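Local structure of porin B (Pseudomonas putida, 4GEY) at residues Arg67-Ala73 against Ile95-Arg101; Ile182-Val188 against Gln212-Leu217; Thr230-Ile234 against Tyr258-Lys262. The protein forms a beta-barrel channel across the bacterial outer membrane and probably lets glucose and related carbohydrates pass into the periplasm. The protein carries 2 engineered substitutions. All coordinates share one frame. Residues are numbered along the deposited sequence.

Interaction 1. Residues Arg67-Ala73 against Ile95-Arg101. With DMU (decyl-beta-D-maltopyranoside), chain N; BGC (beta-D-glucopyranose), chain B; C8E ((hydroxyethyloxy)tri(ethyloxy)octane), chain H; C8E ((hydroxyethyloxy)tri(ethyloxy)octane), chain I.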
loop_
_atom_site.group_PDB
_atom_site.type_symbol
_atom_site.label_atom_id
_atom_site.label_comp_id
_atom_site.label_asym_id
_atom_site.label_seq_id
_atom_site.Cartn_x
_atom_site.Cartn_y
_atom_site.Cartn_z
ATOM N N ARG A 67 11.564 12.990 10.934
ATOM C CA ARG A 67 10.975 13.378 9.674
ATOM C C ARG A 67 9.476 13.334 9.763
ATOM O O ARG A 67 8.915 12.601 10.573
ATOM C CB ARG A 67 11.518 12.525 8.532
ATOM C CG ARG A 67 13.009 12.733 8.303
ATOM C CD ARG A 67 13.266 14.101 7.720
ATOM N NE ARG A 67 14.685 14.367 7.507
ATOM C CZ ARG A 67 15.499 14.844 8.441
ATOM N NH1 ARG A 67 15.031 15.096 9.655
ATOM N NH2 ARG A 67 16.776 15.059 8.167
ATOM N N TYR A 68 8.831 14.163 8.958
ATOM C CA TYR A 68 7.389 14.247 8.986
ATOM C C TYR A 68 6.838 14.266 7.581
ATOM O O TYR A 68 7.364 14.937 6.699
ATOM C CB TYR A 68 6.931 15.490 9.732
ATOM C CG TYR A 68 5.431 15.654 9.760
ATOM C CD1 TYR A 68 4.651 14.927 10.647
ATOM C CD2 TYR A 68 4.794 16.535 8.898
ATOM C CE1 TYR A 68 3.282 15.075 10.674
ATOM C CE2 TYR A 68 3.432 16.699 8.920
ATOM C CZ TYR A 68 2.686 15.971 9.814
ATOM O OH TYR A 68 1.334 16.130 9.833
ATOM N N SER A 69 5.757 13.532 7.391
ATOM C CA SER A 69 5.165 13.383 6.085
ATOM C C SER A 69 3.673 13.357 6.320
ATOM O O SER A 69 3.224 12.853 7.347
ATOM C CB SER A 69 5.621 12.054 5.504
ATOM O OG SER A 69 5.784 12.148 4.115
ATOM N N ASP A 70 2.893 13.904 5.397
ATOM C CA ASP A 70 1.441 13.865 5.556
ATOM C C ASP A 70 0.647 13.810 4.246
ATOM O O ASP A 70 1.216 13.820 3.149
ATOM C CB ASP A 70 0.941 15.001 6.468
ATOM C CG ASP A 70 1.092 16.394 5.849
ATOM O OD1 ASP A 70 1.493 16.520 4.672
ATOM O OD2 ASP A 70 0.794 17.385 6.563
ATOM N N GLN A 71 -0.673 13.762 4.376
ATOM C CA GLN A 71 -1.547 13.645 3.216
ATOM C C GLN A 71 -2.916 14.213 3.538
ATOM O O GLN A 71 -3.474 13.963 4.613
ATOM C CB GLN A 71 -1.657 12.180 2.766
ATOM C CG GLN A 71 -2.593 11.911 1.591
ATOM C CD GLN A 71 -2.799 10.397 1.323
ATOM O OE1 GLN A 71 -2.079 9.773 0.528
ATOM N NE2 GLN A 71 -3.788 9.815 1.986
ATOM N N PHE A 72 -3.429 15.017 2.616
ATOM C CA PHE A 72 -4.811 15.461 2.663
ATOM C C PHE A 72 -5.540 14.769 1.523
ATOM O O PHE A 72 -4.980 14.586 0.442
ATOM C CB PHE A 72 -4.899 16.973 2.482
ATOM C CG PHE A 72 -4.611 17.762 3.734
ATOM C CD1 PHE A 72 -5.640 18.106 4.609
ATOM C CD2 PHE A 72 -3.316 18.186 4.024
ATOM C CE1 PHE A 72 -5.380 18.850 5.766
ATOM C CE2 PHE A 72 -3.050 18.922 5.167
ATOM C CZ PHE A 72 -4.088 19.256 6.042
ATOM N N ALA A 73 -6.783 14.372 1.757
ATOM C CA ALA A 73 -7.567 13.730 0.707
ATOM C C ALA A 73 -8.963 14.352 0.611
ATOM O O ALA A 73 -9.748 14.296 1.555
ATOM C CB ALA A 73 -7.643 12.234 0.945
ATOM N N ILE A 95 -9.080 13.826 -4.714
ATOM C CA ILE A 95 -7.856 14.565 -4.970
ATOM C C ILE A 95 -6.982 14.516 -3.719
ATOM O O ILE A 95 -7.480 14.640 -2.608
ATOM C CB ILE A 95 -8.178 16.013 -5.354
ATOM C CG1 ILE A 95 -8.987 16.031 -6.650
ATOM C CG2 ILE A 95 -6.915 16.800 -5.549
ATOM C CD1 ILE A 95 -9.092 17.394 -7.287
ATOM N N THR A 96 -5.682 14.305 -3.886
ATOM C CA THR A 96 -4.792 14.273 -2.729
ATOM C C THR A 96 -3.638 15.248 -2.908
ATOM O O THR A 96 -3.257 15.569 -4.034
ATOM C CB THR A 96 -4.234 12.840 -2.434
ATOM O OG1 THR A 96 -3.511 12.336 -3.563
ATOM C CG2 THR A 96 -5.354 11.874 -2.110
ATOM N N GLU A 97 -3.119 15.760 -1.796
ATOM C CA GLU A 97 -1.797 16.367 -1.794
ATOM C C GLU A 97 -1.035 15.832 -0.595
ATOM O O GLU A 97 -1.597 15.645 0.484
ATOM C CB GLU A 97 -1.825 17.899 -1.815
ATOM C CG GLU A 97 -1.967 18.555 -0.453
ATOM C CD GLU A 97 -0.943 19.657 -0.215
ATOM O OE1 GLU A 97 0.269 19.384 -0.370
ATOM O OE2 GLU A 97 -1.352 20.793 0.135
ATOM N N ARG A 98 0.243 15.553 -0.816
ATOM C CA ARG A 98 1.113 14.991 0.195
ATOM C C ARG A 98 2.286 15.937 0.387
ATOM O O ARG A 98 2.679 16.618 -0.543
ATOM C CB ARG A 98 1.636 13.644 -0.292
ATOM C CG ARG A 98 0.589 12.554 -0.389
ATOM C CD ARG A 98 1.211 11.304 -0.951
ATOM N NE ARG A 98 0.501 10.100 -0.552
ATOM C CZ ARG A 98 1.042 8.888 -0.570
ATOM N NH1 ARG A 98 2.300 8.741 -0.955
ATOM N NH2 ARG A 98 0.337 7.834 -0.190
ATOM N N SER A 99 2.850 15.968 1.590
ATOM C CA SER A 99 3.986 16.838 1.890
ATOM C C SER A 99 4.939 16.144 2.833
ATOM O O SER A 99 4.523 15.316 3.645
ATOM C CB SER A 99 3.509 18.121 2.561
ATOM O OG SER A 99 3.476 19.183 1.638
ATOM N N GLY A 100 6.217 16.490 2.747
ATOM C CA GLY A 100 7.152 16.056 3.761
ATOM C C GLY A 100 8.273 15.148 3.318
ATOM O O GLY A 100 8.454 14.885 2.129
ATOM N N ARG A 101 9.026 14.665 4.303
ATOM C CA ARG A 101 10.222 13.872 4.071
ATOM C C ARG A 101 10.147 12.528 4.789
ATOM O O ARG A 101 9.379 12.365 5.742
ATOM C CB ARG A 101 11.453 14.645 4.550
ATOM C CG ARG A 101 11.813 15.854 3.707
ATOM C CD ARG A 101 13.190 16.370 4.071
ATOM N NE ARG A 101 13.197 16.962 5.405
ATOM C CZ ARG A 101 14.268 17.501 5.980
ATOM N NH1 ARG A 101 15.435 17.522 5.345
ATOM N NH2 ARG A 101 14.169 18.018 7.195
HETATM C C1 DMU N . 11.080 19.489 10.895
HETATM C C2 DMU N . 12.277 19.868 10.186
HETATM C C3 DMU N . 13.575 19.618 10.857
HETATM C C4 DMU N . 13.660 18.284 11.642
HETATM O O5 DMU N . 12.291 17.913 12.242
HETATM C C6 DMU N . 11.113 18.157 11.454
HETATM O O7 DMU N . 14.655 19.641 9.890
HETATM O O16 DMU N . 9.990 17.950 12.311
HETATM C C18 DMU N . 9.293 16.717 12.314
HETATM C C19 DMU N . 8.260 16.540 13.451
HETATM C C22 DMU N . 7.058 17.534 13.490
HETATM C C25 DMU N . 5.923 17.191 14.450
HETATM C C28 DMU N . 4.615 16.649 13.909
HETATM C C31 DMU N . 3.622 16.059 14.893
HETATM O O49 DMU N . 9.901 19.576 9.993
HETATM O O55 DMU N . 12.175 21.276 9.768
HETATM C C57 DMU N . 14.539 18.359 12.668
HETATM O O61 DMU N . 14.694 17.236 13.470
HETATM C C5 DMU N . 16.678 20.369 8.971
HETATM C C7 DMU N . 17.375 19.122 9.043
HETATM C C8 DMU N . 18.195 18.936 10.268
HETATM C C9 DMU N . 17.647 19.569 11.604
HETATM O O1 DMU N . 16.364 20.413 11.371
HETATM C C10 DMU N . 15.722 20.542 10.060
HETATM O O2 DMU N . 18.457 17.571 10.471
HETATM O O3 DMU N . 15.995 20.520 7.671
HETATM O O4 DMU N . 18.218 19.043 7.860
HETATM C C11 DMU N . 18.568 20.309 12.205
HETATM O O6 DMU N . 19.719 19.674 12.629
HETATM C C2 BGC B . 3.065 5.614 -0.409
HETATM C C3 BGC B . 1.968 4.845 -0.009
HETATM C C4 BGC B . 1.224 4.312 -1.148
HETATM C C5 BGC B . 2.112 3.498 -2.138
HETATM C C6 BGC B . 1.522 3.186 -3.320
HETATM C C1 BGC B . 4.011 4.856 -1.186
HETATM O O1 BGC B . 5.050 5.694 -1.546
HETATM O O2 BGC B . 3.730 6.144 0.785
HETATM O O3 BGC B . 1.102 5.673 0.840
HETATM O O4 BGC B . 0.162 3.538 -0.665
HETATM O O5 BGC B . 3.360 4.343 -2.376
HETATM O O6 BGC B . 1.424 4.149 -4.316
HETATM C C1 C8E H . 7.668 21.230 8.336
HETATM C C2 C8E H . 6.923 20.889 9.616
HETATM C C3 C8E H . 5.473 20.528 9.288
HETATM C C4 C8E H . 4.799 19.811 10.456
HETATM C C5 C8E H . 3.590 20.575 10.993
HETATM C C6 C8E H . 2.436 19.619 11.304
HETATM C C7 C8E H . 2.372 19.263 12.784
HETATM C C8 C8E H . 1.395 18.123 13.063
HETATM O O9 C8E H . 0.157 18.602 13.543
HETATM C C10 C8E H . -0.901 17.722 13.233
HETATM C C2 C8E I . 0.809 21.164 3.702
HETATM C C3 C8E I . 1.784 20.583 4.724
HETATM C C4 C8E I . 2.387 21.658 5.633
HETATM C C5 C8E I . 2.337 21.226 7.100
HETATM C C6 C8E I . 1.101 21.775 7.808
HETATM C C7 C8E I . 0.338 20.682 8.559
HETATM C C8 C8E I . -0.930 21.229 9.216
HETATM O O9 C8E I . -1.974 20.271 9.258
HETATM C C10 C8E I . -2.209 19.694 10.535
HETATM C C11 C8E I . -3.557 18.955 10.543
HETATM O O12 C8E I . -3.770 18.206 11.734
HETATM C C13 C8E I . -5.120 17.805 11.926
HETATM C C14 C8E I . -5.429 17.494 13.393
#

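Interaction 2. Residues Ile182-Val188 against Gln212-Leu217. With BGC (beta-D-glucopyranose), chain B.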
loop_
_atom_site.group_PDB
_atom_site.type_symbol
_atom_site.label_atom_id
_atom_site.label_comp_id
_atom_site.label_asym_id
_atom_site.label_seq_id
_atom_site.Cartn_x
_atom_site.Cartn_y
_atom_site.Cartn_z
ATOM N N ILE A 182 5.474 -0.951 -11.589
ATOM C CA ILE A 182 4.407 -0.949 -12.605
ATOM C C ILE A 182 2.990 -0.855 -12.021
ATOM O O ILE A 182 2.065 -0.366 -12.677
ATOM C CB ILE A 182 4.453 -2.206 -13.534
ATOM C CG1 ILE A 182 4.181 -3.480 -12.728
ATOM C CG2 ILE A 182 5.782 -2.306 -14.261
ATOM C CD1 ILE A 182 3.960 -4.698 -13.554
ATOM N N TRP A 183 2.821 -1.345 -10.798
ATOM C CA TRP A 183 1.516 -1.393 -10.137
ATOM C C TRP A 183 1.511 -0.221 -9.180
ATOM O O TRP A 183 2.388 -0.108 -8.327
ATOM C CB TRP A 183 1.363 -2.752 -9.417
ATOM C CG TRP A 183 0.212 -2.943 -8.432
ATOM C CD1 TRP A 183 -0.126 -2.132 -7.383
ATOM C CD2 TRP A 183 -0.688 -4.058 -8.372
ATOM N NE1 TRP A 183 -1.193 -2.660 -6.695
ATOM C CE2 TRP A 183 -1.552 -3.842 -7.281
ATOM C CE3 TRP A 183 -0.854 -5.208 -9.143
ATOM C CZ2 TRP A 183 -2.570 -4.726 -6.948
ATOM C CZ3 TRP A 183 -1.866 -6.090 -8.808
ATOM C CH2 TRP A 183 -2.712 -5.843 -7.722
ATOM N N TYR A 184 0.546 0.673 -9.330
ATOM C CA TYR A 184 0.559 1.916 -8.561
ATOM C C TYR A 184 -0.702 2.090 -7.726
ATOM O O TYR A 184 -1.759 2.406 -8.249
ATOM C CB TYR A 184 0.677 3.117 -9.499
ATOM C CG TYR A 184 1.764 3.016 -10.549
ATOM C CD1 TYR A 184 3.005 2.456 -10.256
ATOM C CD2 TYR A 184 1.552 3.494 -11.833
ATOM C CE1 TYR A 184 4.002 2.371 -11.221
ATOM C CE2 TYR A 184 2.542 3.420 -12.797
ATOM C CZ TYR A 184 3.758 2.856 -12.488
ATOM O OH TYR A 184 4.729 2.778 -13.456
ATOM N N ASN A 185 -0.591 1.905 -6.424
ATOM C CA ASN A 185 -1.709 2.185 -5.542
ATOM C C ASN A 185 -1.979 3.677 -5.398
ATOM O O ASN A 185 -1.204 4.522 -5.888
ATOM C CB ASN A 185 -1.433 1.609 -4.152
ATOM C CG ASN A 185 -1.243 0.098 -4.168
ATOM O OD1 ASN A 185 -1.985 -0.628 -4.822
ATOM N ND2 ASN A 185 -0.244 -0.376 -3.448
ATOM N N TRP A 186 -3.096 3.977 -4.726
ATOM C CA TRP A 186 -3.328 5.271 -4.081
ATOM C C TRP A 186 -1.993 5.793 -3.568
ATOM O O TRP A 186 -1.349 5.133 -2.760
ATOM C CB TRP A 186 -4.272 5.085 -2.895
ATOM C CG TRP A 186 -4.493 6.326 -2.074
ATOM C CD1 TRP A 186 -3.550 7.034 -1.358
ATOM C CD2 TRP A 186 -5.739 7.006 -1.858
ATOM N NE1 TRP A 186 -4.128 8.105 -0.746
ATOM C CE2 TRP A 186 -5.472 8.112 -1.025
ATOM C CE3 TRP A 186 -7.057 6.784 -2.290
ATOM C CZ2 TRP A 186 -6.462 8.994 -0.614
ATOM C CZ3 TRP A 186 -8.038 7.663 -1.889
ATOM C CH2 TRP A 186 -7.738 8.758 -1.060
ATOM N N PRO A 187 -1.618 7.019 -3.946
ATOM C CA PRO A 187 -2.496 8.038 -4.526
ATOM C C PRO A 187 -2.360 8.217 -6.026
ATOM O O PRO A 187 -2.802 9.259 -6.510
ATOM C CB PRO A 187 -1.976 9.309 -3.866
ATOM C CG PRO A 187 -0.479 9.047 -3.758
ATOM C CD PRO A 187 -0.286 7.568 -3.620
ATOM N N VAL A 188 -1.756 7.270 -6.741
ATOM C CA VAL A 188 -1.619 7.397 -8.190
ATOM C C VAL A 188 -2.897 6.885 -8.843
ATOM O O VAL A 188 -3.457 5.887 -8.397
ATOM C CB VAL A 188 -0.405 6.582 -8.737
ATOM C CG1 VAL A 188 -0.267 6.736 -10.245
ATOM C CG2 VAL A 188 0.871 7.005 -8.070
ATOM N N GLN A 212 -1.028 0.800 -17.854
ATOM C CA GLN A 212 0.241 0.763 -17.146
ATOM C C GLN A 212 1.179 1.756 -17.841
ATOM O O GLN A 212 1.598 1.553 -18.987
ATOM C CB GLN A 212 0.764 -0.686 -17.055
ATOM C CG GLN A 212 2.222 -0.946 -17.402
ATOM C CD GLN A 212 3.205 -0.223 -16.503
ATOM O OE1 GLN A 212 2.843 0.280 -15.434
ATOM N NE2 GLN A 212 4.468 -0.155 -16.946
ATOM N N ASN A 213 1.457 2.855 -17.144
ATOM C CA ASN A 213 2.032 4.052 -17.757
ATOM C C ASN A 213 2.903 4.810 -16.767
ATOM O O ASN A 213 2.408 5.683 -16.065
ATOM C CB ASN A 213 0.892 4.965 -18.228
ATOM C CG ASN A 213 1.380 6.222 -18.949
ATOM O OD1 ASN A 213 2.573 6.548 -18.961
ATOM N ND2 ASN A 213 0.436 6.943 -19.552
ATOM N N PRO A 214 4.207 4.488 -16.726
ATOM C CA PRO A 214 5.196 5.039 -15.782
ATOM C C PRO A 214 5.215 6.561 -15.718
ATOM O O PRO A 214 5.596 7.109 -14.688
ATOM C CB PRO A 214 6.530 4.546 -16.339
ATOM C CG PRO A 214 6.192 3.324 -17.082
ATOM C CD PRO A 214 4.816 3.532 -17.663
ATOM N N SER A 215 4.809 7.233 -16.792
ATOM C CA SER A 215 4.777 8.686 -16.783
ATOM C C SER A 215 3.781 9.244 -15.751
ATOM O O SER A 215 3.889 10.401 -15.343
ATOM C CB SER A 215 4.501 9.244 -18.183
ATOM O OG SER A 215 3.110 9.356 -18.420
ATOM N N ASN A 216 2.822 8.423 -15.325
ATOM C CA ASN A 216 1.945 8.794 -14.211
ATOM C C ASN A 216 2.716 9.092 -12.929
ATOM O O ASN A 216 2.227 9.805 -12.072
ATOM C CB ASN A 216 0.917 7.705 -13.930
ATOM C CG ASN A 216 -0.366 7.900 -14.713
ATOM O OD1 ASN A 216 -0.969 8.983 -14.688
ATOM N ND2 ASN A 216 -0.798 6.846 -15.416
ATOM N N LEU A 217 3.924 8.547 -12.809
ATOM C CA LEU A 217 4.745 8.749 -11.624
ATOM C C LEU A 217 5.453 10.109 -11.632
ATOM O O LEU A 217 5.778 10.645 -10.578
ATOM C CB LEU A 217 5.763 7.612 -11.471
ATOM C CG LEU A 217 5.207 6.195 -11.291
ATOM C CD1 LEU A 217 6.323 5.177 -11.089
ATOM C CD2 LEU A 217 4.193 6.110 -10.153
HETATM C C2 BGC B . 3.065 5.614 -0.409
HETATM C C3 BGC B . 1.968 4.845 -0.009
HETATM C C4 BGC B . 1.224 4.312 -1.148
HETATM C C5 BGC B . 2.112 3.498 -2.138
HETATM C C6 BGC B . 1.522 3.186 -3.320
HETATM C C1 BGC B . 4.011 4.856 -1.186
HETATM O O1 BGC B . 5.050 5.694 -1.546
HETATM O O2 BGC B . 3.730 6.144 0.785
HETATM O O3 BGC B . 1.102 5.673 0.840
HETATM O O4 BGC B . 0.162 3.538 -0.665
HETATM O O5 BGC B . 3.360 4.343 -2.376
HETATM O O6 BGC B . 1.424 4.149 -4.316
#

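Interaction 3. Residues Thr230-Ile234 against Tyr258-Lys262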
loop_
_atom_site.group_PDB
_atom_site.type_symbol
_atom_site.label_atom_id
_atom_site.label_comp_id
_atom_site.label_asym_id
_atom_site.label_seq_id
_atom_site.Cartn_x
_atom_site.Cartn_y
_atom_site.Cartn_z
ATOM N N THR A 230 1.889 5.100 -22.206
ATOM C CA THR A 230 1.437 3.744 -21.886
ATOM C C THR A 230 2.392 2.668 -22.426
ATOM O O THR A 230 2.737 2.663 -23.618
ATOM C CB THR A 230 0.023 3.485 -22.447
ATOM O OG1 THR A 230 -0.922 4.282 -21.731
ATOM C CG2 THR A 230 -0.363 2.022 -22.311
ATOM N N LYS A 231 2.819 1.762 -21.546
ATOM C CA LYS A 231 3.764 0.716 -21.933
ATOM C C LYS A 231 3.079 -0.638 -22.125
ATOM O O LYS A 231 3.662 -1.566 -22.680
ATOM C CB LYS A 231 4.922 0.610 -20.926
ATOM C CG LYS A 231 5.822 1.866 -20.838
ATOM C CD LYS A 231 6.373 2.268 -22.206
ATOM C CE LYS A 231 7.244 3.519 -22.141
ATOM N NZ LYS A 231 7.551 4.085 -23.499
ATOM N N GLY A 232 1.828 -0.720 -21.698
ATOM C CA GLY A 232 1.097 -1.967 -21.665
ATOM C C GLY A 232 -0.051 -1.894 -20.674
ATOM O O GLY A 232 -0.525 -0.819 -20.334
ATOM N N ALA A 233 -0.489 -3.051 -20.199
ATOM C CA ALA A 233 -1.660 -3.141 -19.340
ATOM C C ALA A 233 -1.352 -4.072 -18.189
ATOM O O ALA A 233 -0.620 -5.046 -18.358
ATOM C CB ALA A 233 -2.846 -3.684 -20.145
ATOM N N ILE A 234 -1.902 -3.789 -17.019
ATOM C CA ILE A 234 -1.863 -4.771 -15.939
ATOM C C ILE A 234 -3.227 -5.412 -15.782
ATOM O O ILE A 234 -4.254 -4.744 -15.766
ATOM C CB ILE A 234 -1.425 -4.185 -14.583
ATOM C CG1 ILE A 234 0.004 -3.638 -14.673
ATOM C CG2 ILE A 234 -1.553 -5.251 -13.474
ATOM C CD1 ILE A 234 0.541 -3.123 -13.350
ATOM N N TYR A 258 -1.032 -10.061 -14.303
ATOM C CA TYR A 258 -0.248 -10.207 -15.516
ATOM C C TYR A 258 -0.079 -8.831 -16.139
ATOM O O TYR A 258 -1.039 -8.064 -16.248
ATOM C CB TYR A 258 -0.915 -11.176 -16.497
ATOM C CG TYR A 258 -0.092 -11.436 -17.738
ATOM C CD1 TYR A 258 0.938 -12.383 -17.740
ATOM C CD2 TYR A 258 -0.341 -10.745 -18.920
ATOM C CE1 TYR A 258 1.688 -12.620 -18.885
ATOM C CE2 TYR A 258 0.416 -10.973 -20.060
ATOM C CZ TYR A 258 1.422 -11.911 -20.034
ATOM O OH TYR A 258 2.158 -12.130 -21.176
ATOM N N SER A 259 1.146 -8.518 -16.532
ATOM C CA SER A 259 1.453 -7.195 -17.029
ATOM C C SER A 259 2.022 -7.278 -18.422
ATOM O O SER A 259 3.023 -7.942 -18.637
ATOM C CB SER A 259 2.459 -6.513 -16.113
ATOM O OG SER A 259 2.829 -5.245 -16.631
ATOM N N THR A 260 1.404 -6.572 -19.360
ATOM C CA THR A 260 1.754 -6.715 -20.764
ATOM C C THR A 260 2.888 -5.810 -21.223
ATOM O O THR A 260 3.221 -5.782 -22.398
ATOM C CB THR A 260 0.523 -6.506 -21.660
ATOM O OG1 THR A 260 0.103 -5.133 -21.602
ATOM C CG2 THR A 260 -0.615 -7.407 -21.200
ATOM N N ALA A 261 3.488 -5.074 -20.299
ATOM C CA ALA A 261 4.600 -4.190 -20.652
ATOM C C ALA A 261 5.960 -4.910 -20.613
ATOM O O ALA A 261 6.126 -5.900 -19.899
ATOM C CB ALA A 261 4.608 -2.969 -19.752
ATOM N N LYS A 262 6.923 -4.418 -21.392
ATOM C CA LYS A 262 8.275 -4.974 -21.384
ATOM C C LYS A 262 8.947 -4.753 -20.029
ATOM O O LYS A 262 8.896 -3.661 -19.479
ATOM C CB LYS A 262 9.143 -4.318 -22.469
ATOM C CG LYS A 262 8.710 -4.557 -23.898
ATOM C CD LYS A 262 9.672 -3.918 -24.898
#

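Interaction 1. Residues Arg67-Ala73 against Ile95-Arg101
Adjacent antiparallel strands of a membrane barrel satisfy their backbones through each other, and Arg67-Ala73 against Ile95-Arg101 is a regular example, with strand axes 4.6 Å apart and directions at 170°. Two hydrogen-bonded pairs close fully: Asp70 N to Ser99 O (2.8 Å) with Ser99 N to Asp70 O (3.1 Å), and Phe72 N to Glu97 O (2.9 Å) with Glu97 N to Phe72 O (3.1 Å). Arg101 N adds a bond to Tyr68 O (2.9 Å). Gly100 lies close under that carbonyl, its CA 3.2 Å from Tyr68 O, where a CB would collide.

Side chains on the Gln71 and Arg98 face look into the channel. Gln71 OE1 accepts from Arg98 NE (2.8 Å) and Arg98 NH2 (3.2 Å), and also from the indole of Trp186. With NH1 of Arg98 bonded to Gly124 O, the guanidinium is held so that its NH2 donates to O3 of the bound glucose at 2.5 Å. At the strand end the Arg67 and Arg101 guanidinium groups stack flat, centres 3.8 Å apart. Their like charges are offset by the salt bridge from Arg67 to Asp106, while Thr65 takes another Arg67 nitrogen and Arg101 NH2 reaches the maltoside O3 (3.1 Å).

The other face meets detergent, as expected of a lipid-facing wall: Tyr68 CD2 lies 3.6 Å from C4 of one C8E, and Ser99 CB lies 3.7 Å from C3 of another. Strand 42-57 continues the sheet beyond Arg67-Ala73, strand 129-140 beyond Ile95-Arg101, and helix 103-108 packs on the two stacked arginines.

Interaction 2. Residues Ile182-Val188 against Gln212-Leu217
Loops that fold into a porin channel can hold each other through a few well-placed side chains, and here Tyr184, Leu217 and Gln212 lose the most surface. Tyr184 points straight at Gln212-Leu217. Leu217 rests on one face of its ring, with CD2 3.7 Å from the ring centroid and only 6° off the normal, a clear CH-pi contact, while Leu217 CD1 lies 3.6 Å from Tyr184 CE1. At the far end of the ring Tyr184 OH packs against Pro214 CA (3.3 Å), its hydrogen bond going to Gly181 O. Leu217 also touches Val188, CD2 to CG2 4.0 Å, so one leucine bridges Tyr184 and Val188. Gln212 lies across from Ile182 and beside the tyrosine hydroxyl.

Both loops are braced internally. Asn213 OD1 accepts from Ser215 N (3.2 Å), an Asx turn that leads into the 3-10 segment 214-216. On the other side Val188 N bonds to Asn185 O (2.9 Å) around a cis peptide before Pro187. This turn presents carbonyls to the glucose, whose O4 makes a weak hydrogen bond to Trp186 O (3.0 Å).

Residues Ile182-Val188 run between helix 175-178 and strand 190-198. Trp186 and Pro187 pack against Thr96 and Arg98 of strand 89-100, and Val188 touches Arg130 of strand 129-140. Gln212 ends strand 203-212, and it and Ile182 both pack on Ile234 of strand 232-245.

Interaction 3. Residues Thr230-Ile234 against Tyr258-Lys262
Where a beta ladder runs out, side chains can take over the work of the backbone, and the end of the hairpin formed by strands 232-245 and 248-259 illustrates the principle. Two hydrogen bonds join Thr230-Ile234 to Tyr258-Lys262, both between Ala233 and Thr260. One is conventional, Thr260 N to Ala233 O at 2.7 Å and nearly straight. The other is a substitution: Ala233 N donates to the hydroxyl Thr260 OG1 (2.6 Å) instead of to a carbonyl.

A second group consists of CA-H...O contacts. Ile234 CA to Tyr258 O (3.4 Å) and Ser259 CA to Ala233 O (3.3 Å) flank the non-hydrogen-bonded pair Ile234-Ser259, whose CA atoms are 4.2 Å apart. Ala261 CA to Lys231 O (3.4 Å) carries the pairing slightly beyond the strands proper.

Packing is light. The CB atoms of Lys231 and Ala261 approach to 3.8 Å, as do Ile234 CG1 and Ser259 OG. Gly232 closes in further, its CA 3.3 Å from Thr260 OG1; a CB there would clash with that oxygen and with Ala261 N. On its other side the same strand shows a classic beta bulge, Lys231 and Gly232 together facing Gln212 of strand 203-212.

The directional bonds are thus polar, and the side chains of Ala233, Ile234 and Ala261 add a modest apolar part. Thr260 supplies both partners of Ala233, its N to the carbonyl and its OG1 to the amide, so a side-chain oxygen stands in for a carbonyl at the last rung, as the two segments leave their strands.

In the fold
From the N terminus the three contacts follow in series, each closing its own loop before the next opens; none nests or crosses. Interaction 1 closes the hairpin of strands 66-79 and 89-100, interaction 2 brackets the hairpin 190-198/203-212 with its flanking loops, and interaction 3 shuts the open end of hairpin 232-245/248-259. Interaction 2 is the bridge. Trp186 and Pro187 reach Gln71, Thr96 and Arg98 of interaction 1, and both contacts meet the glucose; Gln212 and Ile182 meet Lys231, Gly232, Ile234 and Ser259 of interaction 3. Interactions 1 and 3, about 17 Å apart at their nearest atoms, share the barrel sheet without touching.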